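Putative carbonic anhydrase (Streptococcus mutans, PDB 3LAS) probably catalyses the interconversion of hydrogencarbonate and carbon dioxide as a zinc-dependent beta-class carbonic anhydrase. Local coordinates at residues Ser41-Val45 with Ala46-Gly50; Gly64-Thr67 with Asp68-Arg72; Glu129-Arg132 with Glu133-Leu137. All coordinates share one frame; numbering follows the deposited sequence.

Interaction 1 (Ser41-Val45 with Ala46-Gly50). With GOL (glycerol), chain E.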
loop_
_atom_site.group_PDB
_atom_site.type_symbol
_atom_site.label_atom_id
_atom_site.label_comp_id
_atom_site.label_asym_id
_atom_site.label_seq_id
_atom_site.Cartn_x
_atom_site.Cartn_y
_atom_site.Cartn_z
ATOM N N SER A 41 5.261 3.459 8.800
ATOM C CA SER A 41 6.022 4.684 8.400
ATOM C C SER A 41 7.517 4.483 8.402
ATOM O O SER A 41 8.266 5.289 7.803
ATOM C CB SER A 41 5.675 5.828 9.335
ATOM O OG SER A 41 6.135 5.554 10.683
ATOM N N ARG A 42 8.017 3.432 9.085
ATOM C CA ARG A 42 9.475 3.205 9.222
ATOM C C ARG A 42 9.984 2.245 8.179
ATOM O O ARG A 42 11.146 1.820 8.257
ATOM C CB ARG A 42 9.783 2.667 10.602
ATOM C CG ARG A 42 9.246 3.609 11.738
ATOM C CD ARG A 42 9.176 2.901 13.075
ATOM N NE ARG A 42 8.183 1.825 13.004
ATOM C CZ ARG A 42 7.939 1.003 14.018
ATOM N NH1 ARG A 42 8.586 1.152 15.206
ATOM N NH2 ARG A 42 7.157 -0.042 13.852
ATOM N N LEU A 43 9.149 1.882 7.205
ATOM C CA LEU A 43 9.546 1.049 6.098
ATOM C C LEU A 43 9.425 1.815 4.807
ATOM O O LEU A 43 8.288 2.183 4.406
ATOM C CB LEU A 43 8.768 -0.262 6.081
ATOM C CG LEU A 43 8.907 -1.141 4.839
ATOM C CD1 LEU A 43 10.369 -1.546 4.507
ATOM C CD2 LEU A 43 8.017 -2.313 4.959
ATOM N N HIS A 44 10.582 2.133 4.195
ATOM C CA HIS A 44 10.588 2.703 2.842
ATOM C C HIS A 44 11.045 1.583 1.929
ATOM O O HIS A 44 12.218 1.161 1.984
ATOM C CB HIS A 44 11.438 3.962 2.785
ATOM C CG HIS A 44 10.769 5.138 3.428
ATOM N ND1 HIS A 44 11.419 6.353 3.506
ATOM C CD2 HIS A 44 9.533 5.284 3.986
ATOM C CE1 HIS A 44 10.620 7.195 4.104
ATOM N NE2 HIS A 44 9.466 6.610 4.410
ATOM N N VAL A 45 10.088 1.024 1.202
ATOM C CA VAL A 45 10.285 -0.256 0.512
ATOM C C VAL A 45 11.351 -0.180 -0.557
ATOM O O VAL A 45 12.157 -1.114 -0.734
ATOM C CB VAL A 45 8.935 -0.710 -0.077
ATOM C CG1 VAL A 45 9.138 -1.961 -0.826
ATOM C CG2 VAL A 45 7.955 -0.935 1.024
ATOM N N ALA A 46 11.445 0.963 -1.279
ATOM C CA ALA A 46 12.423 1.012 -2.358
ATOM C C ALA A 46 13.829 0.898 -1.881
ATOM O O ALA A 46 14.565 -0.010 -2.386
ATOM C CB ALA A 46 12.212 2.295 -3.235
ATOM N N PRO A 47 14.335 1.689 -0.929
ATOM C CA PRO A 47 15.754 1.496 -0.528
ATOM C C PRO A 47 15.935 0.163 0.208
ATOM O O PRO A 47 16.998 -0.458 0.080
ATOM C CB PRO A 47 16.059 2.721 0.342
ATOM C CG PRO A 47 14.747 3.178 0.823
ATOM C CD PRO A 47 13.775 2.921 -0.341
ATOM N N ALA A 48 14.933 -0.298 0.942
ATOM C CA ALA A 48 15.119 -1.571 1.635
ATOM C C ALA A 48 15.346 -2.772 0.734
ATOM O O ALA A 48 16.074 -3.683 1.072
ATOM C CB ALA A 48 13.888 -1.839 2.519
ATOM N N LEU A 49 14.748 -2.714 -0.463
ATOM C CA LEU A 49 14.854 -3.793 -1.429
ATOM C C LEU A 49 15.700 -3.468 -2.617
ATOM O O LEU A 49 15.791 -4.327 -3.528
ATOM C CB LEU A 49 13.434 -4.306 -1.822
ATOM C CG LEU A 49 12.506 -4.719 -0.681
ATOM C CD1 LEU A 49 11.135 -5.108 -1.303
ATOM C CD2 LEU A 49 13.035 -5.849 0.163
ATOM N N GLY A 50 16.242 -2.279 -2.666
ATOM C CA GLY A 50 17.062 -1.879 -3.832
ATOM C C GLY A 50 16.260 -1.563 -5.072
ATOM O O GLY A 50 16.780 -1.777 -6.199
HETATM C C1 GOL E . 8.763 3.725 -2.106
HETATM O O1 GOL E . 7.460 4.160 -2.474
HETATM C C2 GOL E . 9.486 4.515 -1.003
HETATM O O2 GOL E . 10.688 3.827 -0.757
HETATM C C3 GOL E . 8.601 4.486 0.261
HETATM O O3 GOL E . 8.271 3.167 0.809
#
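Val-45 holds CG1 anti to its backbone N (chi1 177°), which lays that methyl alongside Leu-49. Leu-49 turns CG away from its own carbonyl carbon (chi1 -53°). It thus extends beside Val-45 in the same direction, with Val-45 CG1 3.8 Å from Leu-49 CD1. Leu-43 adds a looser touch, CD1 to Ala-48 CB at 4.1 Å. The backbone ties the same turn. Ala-48 N donates to His-44 O at 3.3 Å. Leu-49 N donates to Val-45 O at 3.1 Å. His-44 is the N-cap of the short helix 45-49, and a Schellman motif with Gly-50 at C-prime ends it. This helix follows strand 33-38 in the beta-carbonic anhydrase fold, and Val-45 and Leu-49 pack on Ile-35 of that strand. Glycerol, probably from the crystallisation liquor, sits at the helix start. Glycerol O3 accepts from Val-45 N at 2.8 Å. Glycerol O2 accepts from Ala-46 N at 3.0 Å. The glycerol also bonds Val-45 N of the second subunit. His-44 packs on Ala-46 of that subunit, and Ala-46 on its His-44.

Interaction 2 (Gly64-Thr67 with Asp68-Arg72)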
loop_
_atom_site.group_PDB
_atom_site.type_symbol
_atom_site.label_atom_id
_atom_site.label_comp_id
_atom_site.label_asym_id
_atom_site.label_seq_id
_atom_site.Cartn_x
_atom_site.Cartn_y
_atom_site.Cartn_z
ATOM N N GLY A 64 0.254 -5.707 6.449
ATOM C CA GLY A 64 0.663 -6.474 5.267
ATOM C C GLY A 64 -0.214 -7.708 5.146
ATOM O O GLY A 64 0.281 -8.773 4.682
ATOM N N ARG A 65 -1.492 -7.659 5.511
ATOM C CA ARG A 65 -2.363 -8.852 5.533
ATOM C C ARG A 65 -3.037 -9.101 4.217
ATOM O O ARG A 65 -3.358 -8.148 3.472
ATOM C CB ARG A 65 -3.460 -8.665 6.538
ATOM C CG ARG A 65 -2.948 -8.303 7.987
ATOM C CD ARG A 65 -1.779 -9.141 8.483
ATOM N NE ARG A 65 -1.851 -10.611 8.307
ATOM C CZ ARG A 65 -2.430 -11.412 9.190
ATOM N NH1 ARG A 65 -3.052 -10.934 10.255
ATOM N NH2 ARG A 65 -2.305 -12.684 8.909
ATOM N N VAL A 66 -3.264 -10.320 3.819
ATOM C CA VAL A 66 -3.950 -10.593 2.571
ATOM C C VAL A 66 -5.426 -10.478 2.842
ATOM O O VAL A 66 -6.007 -11.018 3.849
ATOM C CB VAL A 66 -3.523 -11.985 2.040
ATOM C CG1 VAL A 66 -4.531 -12.449 0.970
ATOM C CG2 VAL A 66 -2.080 -11.884 1.520
ATOM N N THR A 67 -6.082 -9.649 2.055
ATOM C CA THR A 67 -7.523 -9.281 2.086
ATOM C C THR A 67 -8.108 -9.397 0.690
ATOM O O THR A 67 -7.346 -9.556 -0.271
ATOM C CB THR A 67 -7.699 -7.823 2.580
ATOM O OG1 THR A 67 -7.096 -6.981 1.556
ATOM C CG2 THR A 67 -6.965 -7.612 3.969
ATOM N N ASP A 68 -9.401 -9.205 0.575
ATOM C CA ASP A 68 -10.025 -9.128 -0.743
ATOM C C ASP A 68 -9.439 -8.007 -1.580
ATOM O O ASP A 68 -9.289 -8.191 -2.794
ATOM C CB ASP A 68 -11.556 -8.952 -0.654
ATOM C CG ASP A 68 -12.277 -10.208 -0.145
ATOM O OD1 ASP A 68 -11.741 -11.289 -0.103
ATOM O OD2 ASP A 68 -13.488 -10.029 0.172
ATOM N N ASP A 69 -9.092 -6.866 -1.004
ATOM C CA ASP A 69 -8.497 -5.783 -1.770
ATOM C C ASP A 69 -7.102 -6.135 -2.233
ATOM O O ASP A 69 -6.733 -5.813 -3.361
ATOM C CB ASP A 69 -8.461 -4.518 -0.871
ATOM C CG ASP A 69 -8.086 -3.259 -1.609
ATOM O OD1 ASP A 69 -8.116 -3.199 -2.862
ATOM O OD2 ASP A 69 -7.762 -2.268 -0.923
ATOM N N VAL A 70 -6.301 -6.827 -1.418
ATOM C CA VAL A 70 -4.968 -7.254 -1.852
ATOM C C VAL A 70 -5.154 -8.213 -2.995
ATOM O O VAL A 70 -4.417 -8.065 -3.992
ATOM C CB VAL A 70 -4.196 -7.845 -0.682
ATOM C CG1 VAL A 70 -2.954 -8.576 -1.210
ATOM C CG2 VAL A 70 -3.830 -6.721 0.325
ATOM N N ILE A 71 -6.068 -9.145 -2.947
ATOM C CA ILE A 71 -6.257 -10.107 -4.069
ATOM C C ILE A 71 -6.752 -9.331 -5.289
ATOM O O ILE A 71 -6.226 -9.542 -6.403
ATOM C CB ILE A 71 -7.181 -11.203 -3.660
ATOM C CG1 ILE A 71 -6.413 -12.079 -2.647
ATOM C CG2 ILE A 71 -7.608 -11.999 -4.925
ATOM C CD1 ILE A 71 -7.132 -13.135 -1.873
ATOM N N ARG A 72 -7.713 -8.387 -5.156
ATOM C CA ARG A 72 -8.121 -7.596 -6.289
ATOM C C ARG A 72 -6.936 -6.923 -6.966
ATOM O O ARG A 72 -6.801 -6.895 -8.206
ATOM C CB ARG A 72 -9.139 -6.542 -5.790
ATOM C CG ARG A 72 -9.582 -5.512 -6.853
ATOM C CD ARG A 72 -10.290 -4.346 -6.222
ATOM N NE ARG A 72 -9.384 -3.448 -5.498
ATOM C CZ ARG A 72 -8.783 -2.376 -6.016
ATOM N NH1 ARG A 72 -8.866 -2.003 -7.285
ATOM N NH2 ARG A 72 -8.032 -1.615 -5.222
#
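The backbone leaves an extended run at Val-66 and Thr-67 and enters helix 68-80, with Ile-71 N bonded to Thr-67 O at 3.0 Å. Thr-67 is the N-cap. Its chi1 of 66° puts OG1 between the backbone N and the carbonyl carbon, facing the first turn. There OG1 accepts from Val-70 N at 3.1 Å, and the bond is nearly straight (164°). The same hydroxyl bonds Asp-69 OD2 of the second subunit. Two polar partners thus fix its rotation.

Val-70 slips under the cap. Its CG2 lies 3.5 Å from Thr-67 OG1 and also touches Arg-65 O. Ile-71 and Val-66 cross at about a right angle, with Val-66 CG1 3.9 Å from Ile-71 CD1.

Within the helix Arg-72 grips Asp-69 side-on. NE (2.9 Å) and NH2 (2.8 Å) of Arg-72 both donate to Asp-69 OD1, which lies in the guanidinium plane. OD1 accepts from NH2 with its syn lone pair, while NE meets it nearly along its C-O axis. This leaves Asp-69 OD2 to bond Thr-67 and Asn-61 of the second subunit, while Arg-72 also donates to the backbone oxygens of Phe-121 and Ala-62 of that subunit. The arrangement is a threonine N-cap at the head of helix 68-80, doubled into the dimer interface because each subunit's cap hydroxyl meets the other's Asp-69.

Interaction 3 (Glu129-Arg132 with Glu133-Leu137)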
loop_
_atom_site.group_PDB
_atom_site.type_symbol
_atom_site.label_atom_id
_atom_site.label_comp_id
_atom_site.label_asym_id
_atom_site.label_seq_id
_atom_site.Cartn_x
_atom_site.Cartn_y
_atom_site.Cartn_z
ATOM N N GLU A 129 4.261 -16.720 11.768
ATOM C CA GLU A 129 3.023 -17.365 11.440
ATOM C C GLU A 129 2.103 -16.476 10.643
ATOM O O GLU A 129 1.378 -16.974 9.753
ATOM C CB GLU A 129 2.210 -17.826 12.697
ATOM C CG GLU A 129 2.812 -19.006 13.445
ATOM C CD GLU A 129 3.031 -20.262 12.584
ATOM O OE1 GLU A 129 2.455 -20.520 11.555
ATOM O OE2 GLU A 129 3.829 -20.974 13.059
ATOM N N SER A 130 2.098 -15.162 10.902
ATOM C CA SER A 130 1.302 -14.260 10.118
ATOM C C SER A 130 1.694 -14.272 8.622
ATOM O O SER A 130 0.830 -14.178 7.759
ATOM C CB SER A 130 1.336 -12.869 10.704
ATOM O OG SER A 130 2.569 -12.167 10.488
ATOM N N VAL A 131 2.983 -14.395 8.365
ATOM C CA VAL A 131 3.469 -14.473 6.971
ATOM C C VAL A 131 2.981 -15.772 6.372
ATOM O O VAL A 131 2.456 -15.795 5.256
ATOM C CB VAL A 131 4.991 -14.372 6.959
ATOM C CG1 VAL A 131 5.527 -14.629 5.519
ATOM C CG2 VAL A 131 5.462 -12.992 7.386
ATOM N N ARG A 132 3.122 -16.885 7.067
ATOM C CA ARG A 132 2.679 -18.180 6.518
ATOM C C ARG A 132 1.162 -18.168 6.288
ATOM O O ARG A 132 0.689 -18.700 5.263
ATOM C CB ARG A 132 2.962 -19.299 7.495
ATOM C CG ARG A 132 4.415 -19.524 7.681
ATOM C CD ARG A 132 4.653 -20.720 8.720
ATOM N NE ARG A 132 6.113 -20.724 8.908
ATOM C CZ ARG A 132 6.745 -20.507 10.023
ATOM N NH1 ARG A 132 6.145 -20.412 11.174
ATOM N NH2 ARG A 132 8.054 -20.437 9.984
ATOM N N GLU A 133 0.378 -17.558 7.167
ATOM C CA GLU A 133 -1.072 -17.520 6.968
ATOM C C GLU A 133 -1.413 -16.697 5.700
ATOM O O GLU A 133 -2.294 -17.098 4.915
ATOM C CB GLU A 133 -1.728 -16.915 8.201
ATOM C CG GLU A 133 -3.181 -16.657 8.092
ATOM C CD GLU A 133 -3.764 -16.003 9.382
ATOM O OE1 GLU A 133 -2.989 -15.276 10.042
ATOM O OE2 GLU A 133 -4.979 -16.280 9.716
ATOM N N ASP A 134 -0.711 -15.578 5.487
ATOM C CA ASP A 134 -1.039 -14.730 4.326
ATOM C C ASP A 134 -0.606 -15.407 3.032
ATOM O O ASP A 134 -1.351 -15.369 1.998
ATOM C CB ASP A 134 -0.365 -13.353 4.524
ATOM C CG ASP A 134 -1.161 -12.508 5.463
ATOM O OD1 ASP A 134 -2.399 -12.566 5.477
ATOM O OD2 ASP A 134 -0.582 -11.691 6.136
ATOM N N ILE A 135 0.517 -16.122 3.047
ATOM C CA ILE A 135 0.940 -16.923 1.850
ATOM C C ILE A 135 -0.112 -17.968 1.603
ATOM O O ILE A 135 -0.488 -18.160 0.406
ATOM C CB ILE A 135 2.321 -17.451 2.054
ATOM C CG1 ILE A 135 3.330 -16.277 1.996
ATOM C CG2 ILE A 135 2.615 -18.519 0.939
ATOM C CD1 ILE A 135 4.769 -16.755 2.244
ATOM N N ALA A 136 -0.626 -18.666 2.638
ATOM C CA ALA A 136 -1.695 -19.669 2.386
ATOM C C ALA A 136 -2.935 -19.053 1.832
ATOM O O ALA A 136 -3.547 -19.675 0.909
ATOM C CB ALA A 136 -2.026 -20.375 3.696
ATOM N N LEU A 137 -3.343 -17.853 2.236
ATOM C CA LEU A 137 -4.479 -17.259 1.616
ATOM C C LEU A 137 -4.277 -16.985 0.145
ATOM O O LEU A 137 -5.224 -17.160 -0.648
ATOM C CB LEU A 137 -4.867 -15.912 2.305
ATOM C CG LEU A 137 -5.370 -16.120 3.726
ATOM C CD1 LEU A 137 -5.447 -14.714 4.444
ATOM C CD2 LEU A 137 -6.791 -16.796 3.719
#
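Glu-133 N donates to Glu-129 O at 2.8 Å, and Glu-133 CB rests 3.5 Å from that same oxygen. Its CG stands anti to the backbone N (chi1 173°) and the chain runs out extended. In the conformer given, this carries the carboxylate to Arg-65, where OE1 meets NH2 in a salt bridge that is doubtful for the second deposited conformer. Arg-132 O accepts from Ala-136 N at 2.9 Å. The Arg-132 side chain runs back along helix 127-140. Its NH1 makes a salt bridge with Glu-129 OE2 at 3.0 Å, but the hydrogen bond within it is weak, bent to 129°. Glu-129 CD lies in the guanidinium plane, at its edge.

Val-131 forms the apolar side. Ile-135 follows it one turn on, and Val-131 CG1 lies 4.0 Å from Ile-135 CD1. Val-131 packs on His-90 and Ile-135 on Val-88, both of strand 85-91. Asp-134 N donates to Ser-130 O at 3.1 Å. The Asp-134 carboxylate bonds Arg-65 NE through OD2 and Val-66 N through OD1.

The helix therefore has distinct sides. The weak Arg-132 to Glu-129 pair lies on exposed residues. The buried Asp-134 is met by Arg-65 NE and Val-66 N, which probably favours its charged form.

In the fold
The three contacts follow one another along the chain; none nests or crosses. Each is local; the first two close the first turn of a helix, and the third joins successive turns within one. Interaction 1 comes first, where the loop after strand 33-38 turns into helix 45-49. Strand 56-61 follows, and interaction 2 then starts helix 68-80. Interaction 3 lies much later, within helix 127-140. Interactions 1 and 2 sit on opposite sides of the chain's centre, about 20 Å apart between centres, and both touch the second subunit. Interactions 2 and 3 meet directly through Arg-65 and Val-66, which join the loop before helix 68-80 to helix 127-140. Interaction 1 touches neither of the others.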